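Local coordinates for MdbA (Actinomyces oris, PDB 4Z7X), which probably catalyses disulfide bond formation in exported proteins as a thiol-disulfide oxidoreductase of the thioredoxin superfamily, linked to sortase-mediated pilus assembly, at residues A[55-60]-A[199-204]; A[64-69]-A[100-105]; A[124-129]-A[156-161]. One frame throughout, in Å; residues are numbered along the deposited sequence.

Contact 1 of 3, residues A[55-60]-A[199-204]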
loop_
_atom_site.group_PDB
_atom_site.type_symbol
_atom_site.label_atom_id
_atom_site.label_comp_id
_atom_site.label_asym_id
_atom_site.label_seq_id
_atom_site.Cartn_x
_atom_site.Cartn_y
_atom_site.Cartn_z
ATOM N N SER A 55 20.880 -0.207 -6.692
ATOM C CA SER A 55 20.771 -1.665 -6.537
ATOM C C SER A 55 19.538 -2.095 -5.770
ATOM O O SER A 55 19.378 -3.317 -5.584
ATOM C CB SER A 55 22.020 -2.275 -5.818
ATOM O OG SER A 55 23.221 -1.991 -6.501
ATOM N N ALA A 56 18.694 -1.152 -5.286
ATOM C CA ALA A 56 17.521 -1.529 -4.481
ATOM C C ALA A 56 16.481 -2.403 -5.192
ATOM O O ALA A 56 15.697 -1.933 -6.033
ATOM C CB ALA A 56 16.849 -0.348 -3.853
ATOM N N PRO A 57 16.467 -3.690 -4.833
ATOM C CA PRO A 57 15.544 -4.560 -5.523
ATOM C C PRO A 57 14.112 -4.332 -5.082
ATOM O O PRO A 57 13.860 -3.845 -3.980
ATOM C CB PRO A 57 15.970 -5.957 -5.049
ATOM C CG PRO A 57 17.270 -5.807 -4.443
ATOM C CD PRO A 57 17.236 -4.464 -3.829
ATOM N N VAL A 58 13.195 -4.728 -5.929
ATOM C CA VAL A 58 11.782 -4.515 -5.716
ATOM C C VAL A 58 11.164 -5.489 -4.738
ATOM O O VAL A 58 11.202 -6.705 -4.954
ATOM C CB VAL A 58 11.009 -4.513 -7.059
ATOM C CG1 VAL A 58 9.538 -4.267 -6.801
ATOM C CG2 VAL A 58 11.562 -3.423 -7.971
ATOM N N LEU A 59 10.498 -4.932 -3.718
ATOM C CA LEU A 59 9.627 -5.707 -2.810
ATOM C C LEU A 59 8.179 -5.304 -3.113
ATOM O O LEU A 59 7.783 -4.147 -2.871
ATOM C CB LEU A 59 9.931 -5.403 -1.351
ATOM C CG LEU A 59 9.142 -6.169 -0.309
ATOM C CD1 LEU A 59 9.550 -7.636 -0.265
ATOM C CD2 LEU A 59 9.343 -5.485 1.047
ATOM N N ASP A 60 7.422 -6.245 -3.684
ATOM C CA ASP A 60 6.038 -6.006 -4.084
ATOM C C ASP A 60 5.151 -6.572 -2.986
ATOM O O ASP A 60 5.303 -7.750 -2.618
ATOM C CB ASP A 60 5.713 -6.820 -5.356
ATOM C CG ASP A 60 6.309 -6.256 -6.609
ATOM O OD1 ASP A 60 5.995 -5.110 -6.915
ATOM O OD2 ASP A 60 7.083 -6.976 -7.322
ATOM N N VAL A 199 3.430 -11.524 -1.518
ATOM C CA VAL A 199 4.688 -10.762 -1.530
ATOM C C VAL A 199 5.671 -11.374 -2.532
ATOM O O VAL A 199 5.856 -12.597 -2.599
ATOM C CB VAL A 199 5.284 -10.756 -0.088
ATOM C CG1 VAL A 199 6.610 -10.031 -0.025
ATOM C CG2 VAL A 199 4.310 -10.087 0.897
ATOM N N PHE A 200 6.320 -10.495 -3.305
ATOM C CA PHE A 200 7.411 -10.881 -4.189
ATOM C C PHE A 200 8.628 -10.042 -3.850
ATOM O O PHE A 200 8.505 -8.865 -3.455
ATOM C CB PHE A 200 7.008 -10.641 -5.636
ATOM C CG PHE A 200 5.860 -11.465 -6.093
ATOM C CD1 PHE A 200 6.079 -12.696 -6.687
ATOM C CD2 PHE A 200 4.559 -10.969 -6.009
ATOM C CE1 PHE A 200 5.019 -13.464 -7.106
ATOM C CE2 PHE A 200 3.484 -11.721 -6.439
ATOM C CZ PHE A 200 3.718 -12.979 -6.996
ATOM N N PHE A 201 9.798 -10.647 -3.987
ATOM C CA PHE A 201 11.068 -9.943 -3.826
ATOM C C PHE A 201 11.967 -10.310 -4.972
ATOM O O PHE A 201 12.200 -11.476 -5.234
ATOM C CB PHE A 201 11.736 -10.245 -2.478
ATOM C CG PHE A 201 13.019 -9.493 -2.308
ATOM C CD1 PHE A 201 13.027 -8.120 -2.313
ATOM C CD2 PHE A 201 14.220 -10.161 -2.195
ATOM C CE1 PHE A 201 14.214 -7.418 -2.188
ATOM C CE2 PHE A 201 15.393 -9.475 -2.077
ATOM C CZ PHE A 201 15.396 -8.105 -2.085
ATOM N N LYS A 202 12.426 -9.299 -5.697
ATOM C CA LYS A 202 13.131 -9.515 -6.965
ATOM C C LYS A 202 12.351 -10.429 -7.918
ATOM O O LYS A 202 12.939 -11.265 -8.624
ATOM C CB LYS A 202 14.510 -10.094 -6.721
ATOM C CG LYS A 202 15.391 -9.222 -5.870
ATOM C CD LYS A 202 16.667 -9.917 -5.422
ATOM C CE LYS A 202 17.702 -9.892 -6.520
ATOM N NZ LYS A 202 18.999 -10.441 -6.075
ATOM N N GLY A 203 11.052 -10.256 -7.947
ATOM C CA GLY A 203 10.184 -11.014 -8.822
ATOM C C GLY A 203 9.887 -12.438 -8.381
ATOM O O GLY A 203 9.132 -13.128 -9.073
ATOM N N GLU A 204 10.480 -12.897 -7.266
ATOM C CA GLU A 204 10.300 -14.270 -6.766
ATOM C C GLU A 204 9.317 -14.260 -5.602
ATOM O O GLU A 204 9.358 -13.389 -4.758
ATOM C CB GLU A 204 11.625 -14.866 -6.254
ATOM C CG GLU A 204 12.749 -15.006 -7.278
ATOM C CD GLU A 204 12.580 -16.150 -8.269
ATOM O OE1 GLU A 204 13.058 -15.985 -9.417
ATOM O OE2 GLU A 204 12.009 -17.223 -7.909
HETATM O O HOH W 1 9.528 -8.240 -6.678
#
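Two antiparallel strands of the thioredoxin-fold sheet meet here: 58-60, the start of strand 58-63, and 199-201, the end of strand 198-201, whose last residue, Phe201, opens a type I' turn to Glu204. Asp60 and Phe200 form the hydrogen-bonded pair, Asp60 N giving to Phe200 O at 2.8 Å and Phe200 N to Asp60 O at 3.0 Å. Leu59 and Phe201 make the neighbouring non-hydrogen-bonded pair, and their side chains share a face of the sheet, where Phe201 also packs on Leu220 and Val221 of helix 216-222. Phe201 suits this place because a broad apolar ring can reach from the backbone of Val58 to Pro57, just ahead of the strand. With CG anti to the backbone N (chi1 -179°), the ring lies obliquely against Pro57, whose CB is 3.7 Å from CE1. Nearer the backbone, Phe201 CB meets Leu59 CD1 at 4.1 Å, and the branched Leu59 also reaches Val199 through CD1. An alanine in place of Phe201 would probably open a gap between Pro57 and Leu220 and Val221 of helix 216-222. On the other face of the sheet, Asp60 CB sits at the edge of the Phe200 ring, while the carboxylate stands 75° from the ring plane. A buried acid needs polar partners: OD1 is bonded to His95 of the adjacent strand 91-96, and OD2 accepts from a water. Gly203 has positive phi, as the turn requires, and its N-H gives to the same water, which also donates to Val58 O. That carbonyl takes a direct bond as well, from Lys202 N at 3.0 Å with an N-H...O angle of 155°.

Contact 2 of 3, residues A[64-69]-A[100-105]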
loop_
_atom_site.group_PDB
_atom_site.type_symbol
_atom_site.label_atom_id
_atom_site.label_comp_id
_atom_site.label_asym_id
_atom_site.label_seq_id
_atom_site.Cartn_x
_atom_site.Cartn_y
_atom_site.Cartn_z
ATOM N N ASP A 64 -5.072 -5.920 0.703
ATOM C CA ASP A 64 -6.432 -5.368 0.802
ATOM C C ASP A 64 -6.546 -4.716 2.190
ATOM O O ASP A 64 -6.260 -5.366 3.200
ATOM C CB ASP A 64 -7.457 -6.512 0.649
ATOM C CG ASP A 64 -8.906 -6.042 0.616
ATOM O OD1 ASP A 64 -9.193 -4.960 1.131
ATOM O OD2 ASP A 64 -9.779 -6.796 0.113
ATOM N N TYR A 65 -6.936 -3.458 2.227
ATOM C CA TYR A 65 -7.182 -2.753 3.474
ATOM C C TYR A 65 -8.162 -3.434 4.428
ATOM O O TYR A 65 -8.144 -3.145 5.626
ATOM C CB TYR A 65 -7.622 -1.293 3.242
ATOM C CG TYR A 65 -6.511 -0.366 2.762
ATOM C CD1 TYR A 65 -5.386 -0.178 3.536
ATOM C CD2 TYR A 65 -6.561 0.252 1.525
ATOM C CE1 TYR A 65 -4.365 0.645 3.140
ATOM C CE2 TYR A 65 -5.536 1.074 1.095
ATOM C CZ TYR A 65 -4.433 1.254 1.896
ATOM O OH TYR A 65 -3.414 2.035 1.461
ATOM N N SER A 66 -9.017 -4.298 3.902
ATOM C CA SER A 66 -9.996 -5.031 4.716
ATOM C C SER A 66 -9.596 -6.469 5.056
ATOM O O SER A 66 -10.410 -7.218 5.610
ATOM C CB SER A 66 -11.352 -5.057 4.020
ATOM O OG SER A 66 -11.902 -3.753 3.935
ATOM N N CYS A 67 -8.325 -6.802 4.819
ATOM C CA CYS A 67 -7.785 -8.150 5.073
ATOM C C CYS A 67 -7.038 -8.182 6.407
ATOM O O CYS A 67 -6.031 -7.455 6.615
ATOM C CB CYS A 67 -6.866 -8.583 3.913
ATOM S SG CYS A 67 -5.952 -10.113 4.261
ATOM N N SER A 68 -7.488 -9.039 7.307
ATOM C CA SER A 68 -6.849 -9.121 8.626
ATOM C C SER A 68 -5.423 -9.605 8.586
ATOM O O SER A 68 -4.607 -9.169 9.398
ATOM C CB SER A 68 -7.703 -9.998 9.557
ATOM O OG SER A 68 -7.745 -11.345 9.116
ATOM N N HIS A 69 -5.106 -10.493 7.635
ATOM C CA HIS A 69 -3.739 -10.935 7.492
ATOM C C HIS A 69 -2.819 -9.807 7.010
ATOM O O HIS A 69 -1.664 -9.693 7.446
ATOM C CB HIS A 69 -3.662 -12.136 6.554
ATOM C CG HIS A 69 -4.353 -13.340 7.085
ATOM N ND1 HIS A 69 -5.608 -13.725 6.678
ATOM C CD2 HIS A 69 -3.966 -14.231 8.021
ATOM C CE1 HIS A 69 -5.956 -14.818 7.333
ATOM N NE2 HIS A 69 -4.976 -15.141 8.156
ATOM N N LEU A 100 -11.637 -8.937 -0.843
ATOM C CA LEU A 100 -12.633 -9.340 0.131
ATOM C C LEU A 100 -13.990 -8.654 -0.062
ATOM O O LEU A 100 -14.931 -8.890 0.693
ATOM C CB LEU A 100 -12.075 -9.132 1.536
ATOM C CG LEU A 100 -10.922 -10.051 1.853
ATOM C CD1 LEU A 100 -10.404 -9.671 3.225
ATOM C CD2 LEU A 100 -11.311 -11.538 1.829
ATOM N N GLN A 101 -14.088 -7.793 -1.063
ATOM C CA GLN A 101 -15.363 -7.197 -1.488
ATOM C C GLN A 101 -16.025 -6.334 -0.433
ATOM O O GLN A 101 -17.242 -6.191 -0.431
ATOM C CB GLN A 101 -16.356 -8.279 -1.946
ATOM C CG GLN A 101 -15.752 -9.293 -2.887
ATOM C CD GLN A 101 -15.554 -8.766 -4.262
ATOM O OE1 GLN A 101 -16.446 -8.149 -4.825
ATOM N NE2 GLN A 101 -14.401 -9.040 -4.835
ATOM N N GLN A 102 -15.227 -5.753 0.452
ATOM C CA GLN A 102 -15.725 -4.908 1.538
ATOM C C GLN A 102 -15.685 -3.442 1.153
ATOM O O GLN A 102 -14.649 -2.952 0.684
ATOM C CB GLN A 102 -14.878 -5.099 2.801
ATOM C CG GLN A 102 -15.073 -6.481 3.431
ATOM C CD GLN A 102 -16.421 -6.599 4.136
ATOM O OE1 GLN A 102 -17.078 -5.589 4.463
ATOM N NE2 GLN A 102 -16.802 -7.809 4.455
ATOM N N GLU A 103 -16.786 -2.727 1.393
ATOM C CA GLU A 103 -16.812 -1.320 1.024
ATOM C C GLU A 103 -15.790 -0.480 1.801
ATOM O O GLU A 103 -15.308 0.511 1.277
ATOM C CB GLU A 103 -18.210 -0.712 1.104
ATOM C CG GLU A 103 -19.157 -1.296 0.076
ATOM C CD GLU A 103 -18.635 -1.179 -1.347
ATOM O OE1 GLU A 103 -18.442 -2.235 -1.963
ATOM O OE2 GLU A 103 -18.420 -0.032 -1.838
ATOM N N TRP A 104 -15.411 -0.898 3.019
ATOM C CA TRP A 104 -14.312 -0.228 3.747
ATOM C C TRP A 104 -13.077 -0.030 2.849
ATOM O O TRP A 104 -12.456 1.016 2.893
ATOM C CB TRP A 104 -13.917 -1.011 4.997
ATOM C CG TRP A 104 -12.761 -0.442 5.740
ATOM C CD1 TRP A 104 -11.573 -1.062 5.994
ATOM C CD2 TRP A 104 -12.675 0.853 6.356
ATOM N NE1 TRP A 104 -10.757 -0.260 6.736
ATOM C CE2 TRP A 104 -11.400 0.928 6.977
ATOM C CE3 TRP A 104 -13.544 1.955 6.457
ATOM C CZ2 TRP A 104 -10.967 2.063 7.663
ATOM C CZ3 TRP A 104 -13.097 3.092 7.156
ATOM C CH2 TRP A 104 -11.832 3.128 7.743
ATOM N N THR A 105 -12.748 -1.017 2.016
ATOM C CA THR A 105 -11.629 -0.880 1.118
ATOM C C THR A 105 -11.792 0.302 0.177
ATOM O O THR A 105 -10.810 1.029 -0.047
ATOM C CB THR A 105 -11.402 -2.196 0.353
ATOM O OG1 THR A 105 -11.168 -3.222 1.323
ATOM C CG2 THR A 105 -10.244 -2.093 -0.640
HETATM O O HOH W 2 -12.302 -5.662 0.465
HETATM O O HOH W 3 -7.893 -0.644 6.827
#
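This is a buried polar contact between the type I turn 64-67, before helix 68-86, and the loop and first turn of helix 103-118. Asp64, short and with two acceptor oxygens, serves both sides. OD1 receives the Thr105 hydroxyl at 2.6 Å through its syn lone pair. The same oxygen closes an Asx turn by accepting Ser66 N from above the carboxylate plane, while OD2 takes Leu100 N at 3.0 Å in a nearly straight bond (172°). These bonds fix the rotation of the carboxylate, and a water joins OD2 to Gln102 N and Thr105 OG1. Ser66, small enough for the tight junction, puts OG 2.8 Å from Thr105 OG1 and 3.4 Å from Trp104 CD1, in the plane at the indole edge. A second water bridges Tyr65 O and Trp104 NE1. Leu100 CD1 touches Cys67, 3.5 Å from its CA; Cys67 is the N-cap of helix 68-86 and the first cysteine of a probable thioredoxin-type CxxC pair. Around this junction, Tyr65 packs on helix 103-118, Trp104 reaches Ile133 of helix 123-140, and the turn itself follows directly from strand 58-63.

Contact 3 of 3, residues A[124-129]-A[156-161]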
loop_
_atom_site.group_PDB
_atom_site.type_symbol
_atom_site.label_atom_id
_atom_site.label_comp_id
_atom_site.label_asym_id
_atom_site.label_seq_id
_atom_site.Cartn_x
_atom_site.Cartn_y
_atom_site.Cartn_z
ATOM N N LEU A 124 2.900 6.984 3.072
ATOM C CA LEU A 124 3.242 5.699 3.696
ATOM C C LEU A 124 2.776 5.629 5.160
ATOM O O LEU A 124 2.294 4.589 5.626
ATOM C CB LEU A 124 4.730 5.389 3.495
ATOM C CG LEU A 124 5.166 3.978 3.822
ATOM C CD1 LEU A 124 4.366 2.945 3.054
ATOM C CD2 LEU A 124 6.656 3.818 3.554
ATOM N N SER A 125 2.853 6.743 5.875
ATOM C CA SER A 125 2.374 6.813 7.250
ATOM C C SER A 125 0.865 6.664 7.304
ATOM O O SER A 125 0.298 6.029 8.206
ATOM C CB SER A 125 2.772 8.138 7.866
ATOM O OG SER A 125 4.148 8.166 8.044
ATOM N N PHE A 126 0.188 7.230 6.308
ATOM C CA PHE A 126 -1.288 7.110 6.260
ATOM C C PHE A 126 -1.701 5.675 5.968
ATOM O O PHE A 126 -2.669 5.158 6.519
ATOM C CB PHE A 126 -1.873 8.082 5.251
ATOM C CG PHE A 126 -3.368 8.093 5.250
ATOM C CD1 PHE A 126 -4.085 8.566 6.356
ATOM C CD2 PHE A 126 -4.069 7.663 4.161
ATOM C CE1 PHE A 126 -5.461 8.580 6.349
ATOM C CE2 PHE A 126 -5.478 7.674 4.149
ATOM C CZ PHE A 126 -6.166 8.104 5.259
ATOM N N HIS A 127 -0.964 5.033 5.079
ATOM C CA HIS A 127 -1.182 3.613 4.805
ATOM C C HIS A 127 -1.145 2.806 6.086
ATOM O O HIS A 127 -2.028 2.005 6.377
ATOM C CB HIS A 127 -0.083 3.131 3.844
ATOM C CG HIS A 127 -0.131 1.681 3.509
ATOM N ND1 HIS A 127 -1.029 1.156 2.617
ATOM C CD2 HIS A 127 0.655 0.657 3.906
ATOM C CE1 HIS A 127 -0.810 -0.133 2.497
ATOM N NE2 HIS A 127 0.222 -0.459 3.262
ATOM N N ASN A 128 -0.090 3.021 6.851
ATOM C CA ASN A 128 0.018 2.377 8.156
ATOM C C ASN A 128 -1.142 2.713 9.074
ATOM O O ASN A 128 -1.668 1.829 9.798
ATOM C CB ASN A 128 1.329 2.758 8.837
ATOM C CG ASN A 128 1.440 2.148 10.208
ATOM O OD1 ASN A 128 1.704 0.944 10.335
ATOM N ND2 ASN A 128 1.216 2.938 11.241
ATOM N N ALA A 129 -1.497 3.994 9.127
ATOM C CA ALA A 129 -2.535 4.407 10.032
ATOM C C ALA A 129 -3.888 3.804 9.689
ATOM O O ALA A 129 -4.679 3.490 10.589
ATOM C CB ALA A 129 -2.585 5.926 10.120
ATOM N N ALA A 156 -4.883 13.130 10.699
ATOM C CA ALA A 156 -4.352 14.107 11.637
ATOM C C ALA A 156 -3.214 13.492 12.451
ATOM O O ALA A 156 -2.219 14.161 12.705
ATOM C CB ALA A 156 -5.447 14.603 12.561
ATOM N N LYS A 157 -3.382 12.235 12.850
ATOM C CA LYS A 157 -2.360 11.523 13.643
ATOM C C LYS A 157 -1.005 11.524 12.915
ATOM O O LYS A 157 0.041 11.603 13.555
ATOM C CB LYS A 157 -2.799 10.085 13.967
ATOM C CG LYS A 157 -1.780 9.277 14.776
ATOM C CD LYS A 157 -2.273 7.870 15.151
ATOM C CE LYS A 157 -2.408 6.946 13.943
ATOM N NZ LYS A 157 -2.392 5.473 14.252
ATOM N N VAL A 158 -1.029 11.410 11.586
ATOM C CA VAL A 158 0.203 11.411 10.800
ATOM C C VAL A 158 0.473 12.735 10.117
ATOM O O VAL A 158 1.315 12.826 9.292
ATOM C CB VAL A 158 0.256 10.229 9.793
ATOM C CG1 VAL A 158 -0.011 8.912 10.525
ATOM C CG2 VAL A 158 -0.693 10.409 8.620
ATOM N N ASN A 159 -0.237 13.762 10.542
ATOM C CA ASN A 159 -0.017 15.143 10.116
ATOM C C ASN A 159 -0.163 15.376 8.602
ATOM O O ASN A 159 0.534 16.211 7.998
ATOM C CB ASN A 159 1.312 15.649 10.667
ATOM C CG ASN A 159 1.386 15.513 12.171
ATOM O OD1 ASN A 159 0.517 16.049 12.926
ATOM N ND2 ASN A 159 2.365 14.774 12.621
ATOM N N VAL A 160 -1.167 14.712 8.009
ATOM C CA VAL A 160 -1.687 15.166 6.749
ATOM C C VAL A 160 -2.264 16.581 6.985
ATOM O O VAL A 160 -2.914 16.819 7.995
ATOM C CB VAL A 160 -2.774 14.206 6.254
ATOM C CG1 VAL A 160 -3.562 14.771 5.080
ATOM C CG2 VAL A 160 -2.216 12.837 5.910
ATOM N N PRO A 161 -2.012 17.533 6.078
ATOM C CA PRO A 161 -2.599 18.853 6.250
ATOM C C PRO A 161 -4.130 18.828 6.337
ATOM O O PRO A 161 -4.785 18.044 5.627
ATOM C CB PRO A 161 -2.121 19.611 5.012
ATOM C CG PRO A 161 -0.840 18.936 4.625
ATOM C CD PRO A 161 -1.178 17.479 4.865
HETATM O O HOH W 4 -4.630 4.949 13.089
#
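The Phe126 ring has Val158 CG2 at its edge, near the ring plane, and Phe168 meets it with the two rings inclined at about 45°. The valine methyl lies 4.3 Å from Phe126 CB, and it also approaches the backbone, at 4.0 Å from Phe126 N. Further round, the phenyl group packs on helices 103-118 and 148-157, a setting that suits a large, wholly apolar side chain. Val158 carries the contact as a wedge with two branches. Its CG1 is anti to the carbonyl carbon (chi1 -52°) and rests 3.7 Å from Ser125 O and 4.0 Å from Ala129 CB, whereas CG2 turns to Phe126. Ser125 and Ala129 are one helical turn apart, and their small side chains let the valine come close: Ser125 CB and Val158 CB are 3.8 Å apart. At the outer margin the aliphatic part of Lys157 passes Ala129. In the conformer given, the bend at chi3 (68°) brings CE to 4.0 Å from Ala129 CB, and NZ lies by a water that donates to Ala129 O. The charge has its salt-bridge partner one turn further along helix 123-140, in Glu132. No direct hydrogen bond joins the two segments. The contact packs helix 123-140 against the end of helix 148-157, which closes in a Schellman motif with Asn159, at positive phi, as its C-prime residue.

In the fold
Contacts 1 and 2 are both largely buried, whereas contact 3 is only partly so, with Ser125 and Lys157 on its exposed side. Their chemistry follows their place. Contact 1 joins strands within the central sheet through regular backbone bonds; contact 2 joins two helix entries through side-chain oxygens and water; contact 3 sets the end of one helix against another by apolar packing. Strand 58-63 and helix 68-86 follow one another, so segments 55-60 and 64-69 are close in sequence, though the centres of contacts 1 and 2 are 24 Å apart. Contacts 2 and 3 touch through a probable hydrogen bond between Tyr65 and His127. Both are nested in the long loop that contact 1 closes.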